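Local coordinates for putative uncharacterized protein (Bacteroides vulgatus, PDB 4F7A), which probably binds mucin O-glycans at the cell surface as a SusD/RagB-family outer membrane lipoprotein that helps capture nutrients, at residues Thr73-Glu78 against Phe451-Asn456; Thr464-Arg469 against Gly499-Trp504. All blocks are in the same frame, centred on the assembly; numbering follows the deposited sequence.

Two contacts between loops follow one another in series along this largely helical chain. From the N terminus, the chain leaves strand 61-62 and enters a loop whose 73-78 part packs against residues 451-456; interaction 1 thus closes a loop of 372 residues holding most of the helices. Interaction 2 opens only afterwards: 464-469 meets 499-504 across 29 residues that include helices 475-480 and 482-492. Neither contact nests in the other or crosses it. They join through the loop between helices 435-445 and 475-480, which supplies one segment to each, and Lys-452 NZ probably bonds Asp-465 O between them.

Interaction 1: residues Thr73-Glu78 against Phe451-Asn456; sequences TVYALE and FKVQTN
Tyr-75 OH is gripped twice where it reaches the 451-456 segment: it hydrogen-bonds a water 3.0 Å away, which in turn accepts from Val-453 N, and Ile-468 N also bonds to it. With its hydroxyl tethered, the ring presents one face to Val-453. Methyl CG1, set anti to the carbonyl carbon (chi1 -61°), lies 3.8 Å from the ring centroid in a CH-pi contact displaced toward the rim, 3.6 Å from Tyr-75 CZ. The other methyl, Val-453 CG2, touches Tyr-75 CE2 at 3.7 Å. The Asn-456 amide stands at the ring edge, its plane turned 82° from the ring, with ND2 3.9 Å from Tyr-75 CD2. That amide is itself held by Ser-458 through OD1 and by Ile-462 O and Thr-464 OG1 through ND2. Both segments are irregular loops of the TPR-like SusD fold, and the contact joins the approach to helix 79-82 to the long loop after helix 435-445, with Phe-57 of helix 54-57 also packing on Tyr-75. Beyond the ring, Val-74 lies side by side with Thr-455. The buried Thr-455 O lacks a hydrogen-bond partner and meets Val-74 CA at 3.4 Å, a bent CA-H...O contact with 126° at the hydrogen.

Interaction 2: residues Thr464-Arg469 against Gly499-Trp504; sequences TDIMIR and GTRLWW
Arg-469 and Arg-501 run side by side and point the same way, bringing two like charges together, with Arg-469 NH1 3.5 Å from Arg-501 NH1. Asp-505 forms a salt bridge to each NH1, OD2 to Arg-469 and OD1 to Arg-501, and would be expected to ease the repulsion. The two chains reach this point differently. Arg-501 is extended from CG to NE, whereas Arg-469 is bent at chi2 and again at chi3 (89°), a fold that turns NE back toward its own segment. There NE donates to the carbonyl of selenomethionine Met-467, NE to O 3.0 Å and nearly straight at 167°; the oxygen lies in the guanidinium plane, while NE sits above the carbonyl plane. The two guanidinium planes are inclined at 62° to each other. In this SusD-like, helix-rich fold the contact fastens the loop before helix 475-480 to the loop after helix 482-492. CB and CG of Arg-469 rest on backbone oxygens, CB 3.4 Å from Thr-500 O and CG 3.5 Å from Gly-499 O. An alanine in place of Arg-469 would probably leave Met-467 O without its NE donor and Asp-505 with one fewer positive partner. Ile-466 crosses Arg-501 at about a right angle, its CG2 3.6 Å from Arg-501 NH2. A water bridges the backbones, donating to Arg-469 O at 2.8 Å and accepting from Leu-502 N, while Arg-443 of helix 435-445 also bonds Arg-469 O.

Interaction 1: residues Thr73-Glu78 against Phe451-Asn456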
loop_
_atom_site.group_PDB
_atom_site.type_symbol
_atom_site.label_atom_id
_atom_site.label_comp_id
_atom_site.label_asym_id
_atom_site.label_seq_id
_atom_site.Cartn_x
_atom_site.Cartn_y
_atom_site.Cartn_z
ATOM N N THR A 73 8.350 -9.905 13.466
ATOM C CA THR A 73 7.366 -10.956 13.297
ATOM C C THR A 73 6.629 -11.289 14.600
ATOM O O THR A 73 5.441 -11.631 14.564
ATOM C CB THR A 73 7.983 -12.225 12.633
ATOM O OG1 THR A 73 6.925 -13.109 12.227
ATOM C CG2 THR A 73 8.976 -12.960 13.565
ATOM N N VAL A 74 7.324 -11.183 15.734
ATOM C CA VAL A 74 6.715 -11.423 17.069
ATOM C C VAL A 74 6.410 -10.111 17.783
ATOM O O VAL A 74 6.253 -10.060 19.010
ATOM C CB VAL A 74 7.580 -12.333 17.967
ATOM C CG1 VAL A 74 7.614 -13.756 17.446
ATOM C CG2 VAL A 74 9.051 -11.752 18.166
ATOM N N TYR A 75 6.269 -9.044 17.005
ATOM C CA TYR A 75 5.918 -7.731 17.537
ATOM C C TYR A 75 6.957 -7.163 18.517
ATOM O O TYR A 75 6.614 -6.298 19.325
ATOM C CB TYR A 75 4.528 -7.705 18.197
ATOM C CG TYR A 75 3.314 -7.852 17.294
ATOM C CD1 TYR A 75 3.365 -7.601 15.916
ATOM C CD2 TYR A 75 2.095 -8.200 17.836
ATOM C CE1 TYR A 75 2.229 -7.705 15.124
ATOM C CE2 TYR A 75 0.957 -8.314 17.048
ATOM C CZ TYR A 75 1.028 -8.069 15.706
ATOM O OH TYR A 75 -0.119 -8.187 14.967
ATOM N N ALA A 76 8.200 -7.649 18.460
ATOM C CA ALA A 76 9.316 -7.013 19.178
ATOM C C ALA A 76 9.949 -6.071 18.155
ATOM O O ALA A 76 10.898 -6.410 17.465
ATOM C CB ALA A 76 10.312 -8.057 19.683
ATOM N N LEU A 77 9.354 -4.898 18.005
ATOM C CA LEU A 77 9.639 -4.090 16.839
ATOM C C LEU A 77 11.081 -3.580 16.879
ATOM O O LEU A 77 11.536 -3.070 17.888
ATOM C CB LEU A 77 8.663 -2.921 16.731
ATOM C CG LEU A 77 7.179 -3.269 16.568
ATOM C CD1 LEU A 77 6.368 -2.029 16.355
ATOM C CD2 LEU A 77 6.943 -4.217 15.374
ATOM N N GLU A 78 11.779 -3.753 15.759
ATOM C CA GLU A 78 13.152 -3.329 15.594
ATOM C C GLU A 78 13.193 -1.851 15.150
ATOM O O GLU A 78 12.758 -1.501 14.045
ATOM C CB GLU A 78 13.838 -4.237 14.576
ATOM C CG GLU A 78 15.333 -4.038 14.430
ATOM C CD GLU A 78 16.126 -4.415 15.670
ATOM O OE1 GLU A 78 15.612 -5.145 16.555
ATOM O OE2 GLU A 78 17.280 -3.960 15.752
ATOM N N PHE A 451 -4.354 -14.140 10.008
ATOM C CA PHE A 451 -3.933 -14.936 11.140
ATOM C C PHE A 451 -3.184 -14.053 12.126
ATOM O O PHE A 451 -2.341 -13.241 11.725
ATOM C CB PHE A 451 -2.990 -16.069 10.707
ATOM C CG PHE A 451 -3.667 -17.177 9.957
ATOM C CD1 PHE A 451 -4.638 -17.953 10.571
ATOM C CD2 PHE A 451 -3.281 -17.483 8.664
ATOM C CE1 PHE A 451 -5.244 -18.977 9.913
ATOM C CE2 PHE A 451 -3.887 -18.508 7.974
ATOM C CZ PHE A 451 -4.871 -19.274 8.595
ATOM N N LYS A 452 -3.463 -14.248 13.414
ATOM C CA LYS A 452 -2.763 -13.531 14.500
ATOM C C LYS A 452 -1.381 -14.099 14.794
ATOM O O LYS A 452 -1.133 -15.269 14.566
ATOM C CB LYS A 452 -3.555 -13.605 15.802
ATOM C CG LYS A 452 -5.077 -13.399 15.698
ATOM C CD LYS A 452 -5.502 -12.078 15.102
ATOM C CE LYS A 452 -7.023 -11.876 15.240
ATOM N NZ LYS A 452 -7.502 -10.574 14.716
ATOM N N VAL A 453 -0.493 -13.267 15.343
ATOM C CA VAL A 453 0.839 -13.716 15.690
ATOM C C VAL A 453 0.763 -14.865 16.688
ATOM O O VAL A 453 -0.093 -14.882 17.553
ATOM C CB VAL A 453 1.764 -12.565 16.228
ATOM C CG1 VAL A 453 1.928 -11.484 15.162
ATOM C CG2 VAL A 453 1.256 -11.998 17.576
ATOM N N GLN A 454 1.638 -15.852 16.544
ATOM C CA GLN A 454 1.610 -17.008 17.451
ATOM C C GLN A 454 2.235 -16.651 18.789
ATOM O O GLN A 454 1.783 -17.127 19.839
ATOM C CB GLN A 454 2.337 -18.188 16.809
ATOM C CG GLN A 454 1.767 -18.534 15.434
ATOM C CD GLN A 454 1.898 -19.993 15.095
ATOM O OE1 GLN A 454 2.676 -20.722 15.722
ATOM N NE2 GLN A 454 1.145 -20.433 14.094
ATOM N N THR A 455 3.270 -15.808 18.739
ATOM C CA THR A 455 3.974 -15.296 19.918
ATOM C C THR A 455 4.023 -13.769 19.842
ATOM O O THR A 455 4.370 -13.198 18.795
ATOM C CB THR A 455 5.400 -15.858 20.001
ATOM O OG1 THR A 455 5.344 -17.283 20.230
ATOM C CG2 THR A 455 6.231 -15.163 21.114
ATOM N N ASN A 456 3.681 -13.121 20.949
ATOM C CA ASN A 456 3.591 -11.659 21.033
ATOM C C ASN A 456 4.595 -11.178 22.069
ATOM O O ASN A 456 4.338 -11.245 23.252
ATOM C CB ASN A 456 2.161 -11.239 21.384
ATOM C CG ASN A 456 1.970 -9.728 21.425
ATOM O OD1 ASN A 456 2.919 -8.979 21.650
ATOM N ND2 ASN A 456 0.720 -9.279 21.275
HETATM O O HOH W 1 -1.665 -10.609 15.848
#

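Interaction 2: residues Thr464-Arg469 against Gly499-Trp504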
loop_
_atom_site.group_PDB
_atom_site.type_symbol
_atom_site.label_atom_id
_atom_site.label_comp_id
_atom_site.label_asym_id
_atom_site.label_seq_id
_atom_site.Cartn_x
_atom_site.Cartn_y
_atom_site.Cartn_z
ATOM N N THR A 464 -2.587 -8.982 20.687
ATOM C CA THR A 464 -2.594 -10.045 19.682
ATOM C C THR A 464 -3.836 -9.988 18.784
ATOM O O THR A 464 -3.711 -9.988 17.573
ATOM C CB THR A 464 -2.480 -11.417 20.362
ATOM O OG1 THR A 464 -1.182 -11.512 20.965
ATOM C CG2 THR A 464 -2.688 -12.564 19.350
ATOM N N ASP A 465 -5.025 -9.901 19.382
ATOM C CA ASP A 465 -6.270 -9.898 18.613
ATOM C C ASP A 465 -6.570 -8.577 17.865
ATOM O O ASP A 465 -7.016 -8.599 16.710
ATOM C CB ASP A 465 -7.452 -10.317 19.500
ATOM C CG ASP A 465 -7.499 -11.841 19.723
ATOM O OD1 ASP A 465 -7.117 -12.586 18.803
ATOM O OD2 ASP A 465 -7.892 -12.283 20.821
ATOM N N ILE A 466 -6.316 -7.428 18.494
ATOM C CA ILE A 466 -6.502 -6.167 17.774
ATOM C C ILE A 466 -5.482 -6.101 16.617
ATOM O O ILE A 466 -5.792 -5.625 15.526
ATOM C CB ILE A 466 -6.396 -4.961 18.700
ATOM C CG1 ILE A 466 -7.597 -4.952 19.672
ATOM C CG2 ILE A 466 -6.349 -3.652 17.923
ATOM C CD1 ILE A 466 -7.367 -4.083 20.912
HETATM N N MSE A 467 -4.285 -6.604 16.889
HETATM C CA MSE A 467 -3.149 -6.627 15.980
HETATM C C MSE A 467 -2.468 -5.253 15.907
HETATM O O MSE A 467 -3.013 -4.231 16.400
HETATM C CB MSE A 467 -3.523 -7.145 14.580
HETATM C CG MSE A 467 -4.387 -8.400 14.588
HETATM SE SE MSE A 467 -4.693 -9.115 12.811
HETATM C CE MSE A 467 -2.882 -9.766 12.517
ATOM N N ILE A 468 -1.280 -5.253 15.309
ATOM C CA ILE A 468 -0.478 -4.041 15.195
ATOM C C ILE A 468 -1.265 -2.949 14.440
ATOM O O ILE A 468 -1.959 -3.224 13.436
ATOM C CB ILE A 468 0.913 -4.355 14.556
ATOM C CG1 ILE A 468 1.787 -3.107 14.540
ATOM C CG2 ILE A 468 0.795 -4.958 13.123
ATOM C CD1 ILE A 468 3.271 -3.401 14.119
ATOM N N ARG A 469 -1.194 -1.727 14.967
ATOM C CA ARG A 469 -1.996 -0.609 14.478
ATOM C C ARG A 469 -1.201 0.422 13.671
ATOM O O ARG A 469 -1.784 1.225 12.947
ATOM C CB ARG A 469 -2.632 0.124 15.663
ATOM C CG ARG A 469 -3.593 -0.684 16.528
ATOM C CD ARG A 469 -4.892 -1.024 15.779
ATOM N NE ARG A 469 -4.796 -2.278 15.039
ATOM C CZ ARG A 469 -5.527 -2.596 13.967
ATOM N NH1 ARG A 469 -6.345 -1.695 13.422
ATOM N NH2 ARG A 469 -5.402 -3.807 13.402
ATOM N N GLY A 499 0.463 -0.248 19.321
ATOM C CA GLY A 499 -0.923 -0.543 19.682
ATOM C C GLY A 499 -1.884 0.641 19.599
ATOM O O GLY A 499 -3.097 0.483 19.806
ATOM N N THR A 500 -1.361 1.826 19.326
ATOM C CA THR A 500 -2.204 3.015 19.247
ATOM C C THR A 500 -2.852 3.175 17.868
ATOM O O THR A 500 -2.163 3.234 16.855
ATOM C CB THR A 500 -1.397 4.255 19.579
ATOM O OG1 THR A 500 -0.984 4.170 20.944
ATOM C CG2 THR A 500 -2.225 5.522 19.354
ATOM N N ARG A 501 -4.179 3.252 17.838
ATOM C CA ARG A 501 -4.905 3.417 16.595
ATOM C C ARG A 501 -4.644 4.778 15.945
ATOM O O ARG A 501 -4.666 5.835 16.615
ATOM C CB ARG A 501 -6.425 3.261 16.814
ATOM C CG ARG A 501 -6.866 1.873 17.212
ATOM C CD ARG A 501 -8.368 1.786 17.244
ATOM N NE ARG A 501 -8.820 0.554 17.882
ATOM C CZ ARG A 501 -8.926 -0.630 17.284
ATOM N NH1 ARG A 501 -8.615 -0.809 15.999
ATOM N NH2 ARG A 501 -9.357 -1.663 17.992
ATOM N N LEU A 502 -4.476 4.751 14.624
ATOM C CA LEU A 502 -4.410 5.986 13.849
ATOM C C LEU A 502 -5.792 6.610 13.731
ATOM O O LEU A 502 -6.800 5.954 14.011
ATOM C CB LEU A 502 -3.787 5.717 12.488
ATOM C CG LEU A 502 -2.375 5.141 12.581
ATOM C CD1 LEU A 502 -1.776 4.986 11.194
ATOM C CD2 LEU A 502 -1.487 6.031 13.499
ATOM N N TRP A 503 -5.830 7.891 13.369
ATOM C CA TRP A 503 -7.068 8.649 13.274
ATOM C C TRP A 503 -8.149 7.942 12.433
ATOM O O TRP A 503 -9.314 7.869 12.847
ATOM C CB TRP A 503 -6.780 10.060 12.729
ATOM C CG TRP A 503 -8.013 10.881 12.377
ATOM C CD1 TRP A 503 -8.900 11.475 13.240
ATOM C CD2 TRP A 503 -8.465 11.196 11.059
ATOM N NE1 TRP A 503 -9.872 12.151 12.524
ATOM C CE2 TRP A 503 -9.628 11.991 11.186
ATOM C CE3 TRP A 503 -7.978 10.922 9.781
ATOM C CZ2 TRP A 503 -10.311 12.497 10.073
ATOM C CZ3 TRP A 503 -8.677 11.400 8.672
ATOM C CH2 TRP A 503 -9.822 12.185 8.827
ATOM N N TRP A 504 -7.775 7.403 11.277
ATOM C CA TRP A 504 -8.764 6.729 10.409
ATOM C C TRP A 504 -9.191 5.340 10.837
ATOM O O TRP A 504 -10.105 4.771 10.235
ATOM C CB TRP A 504 -8.353 6.716 8.938
ATOM C CG TRP A 504 -6.946 6.265 8.586
ATOM C CD1 TRP A 504 -5.996 7.030 7.961
ATOM C CD2 TRP A 504 -6.361 4.957 8.725
ATOM N NE1 TRP A 504 -4.867 6.299 7.733
ATOM C CE2 TRP A 504 -5.052 5.027 8.201
ATOM C CE3 TRP A 504 -6.799 3.752 9.252
ATOM C CZ2 TRP A 504 -4.207 3.930 8.162
ATOM C CZ3 TRP A 504 -5.968 2.678 9.244
ATOM C CH2 TRP A 504 -4.664 2.767 8.712
HETATM O O HOH W 2 -4.312 2.307 13.184
#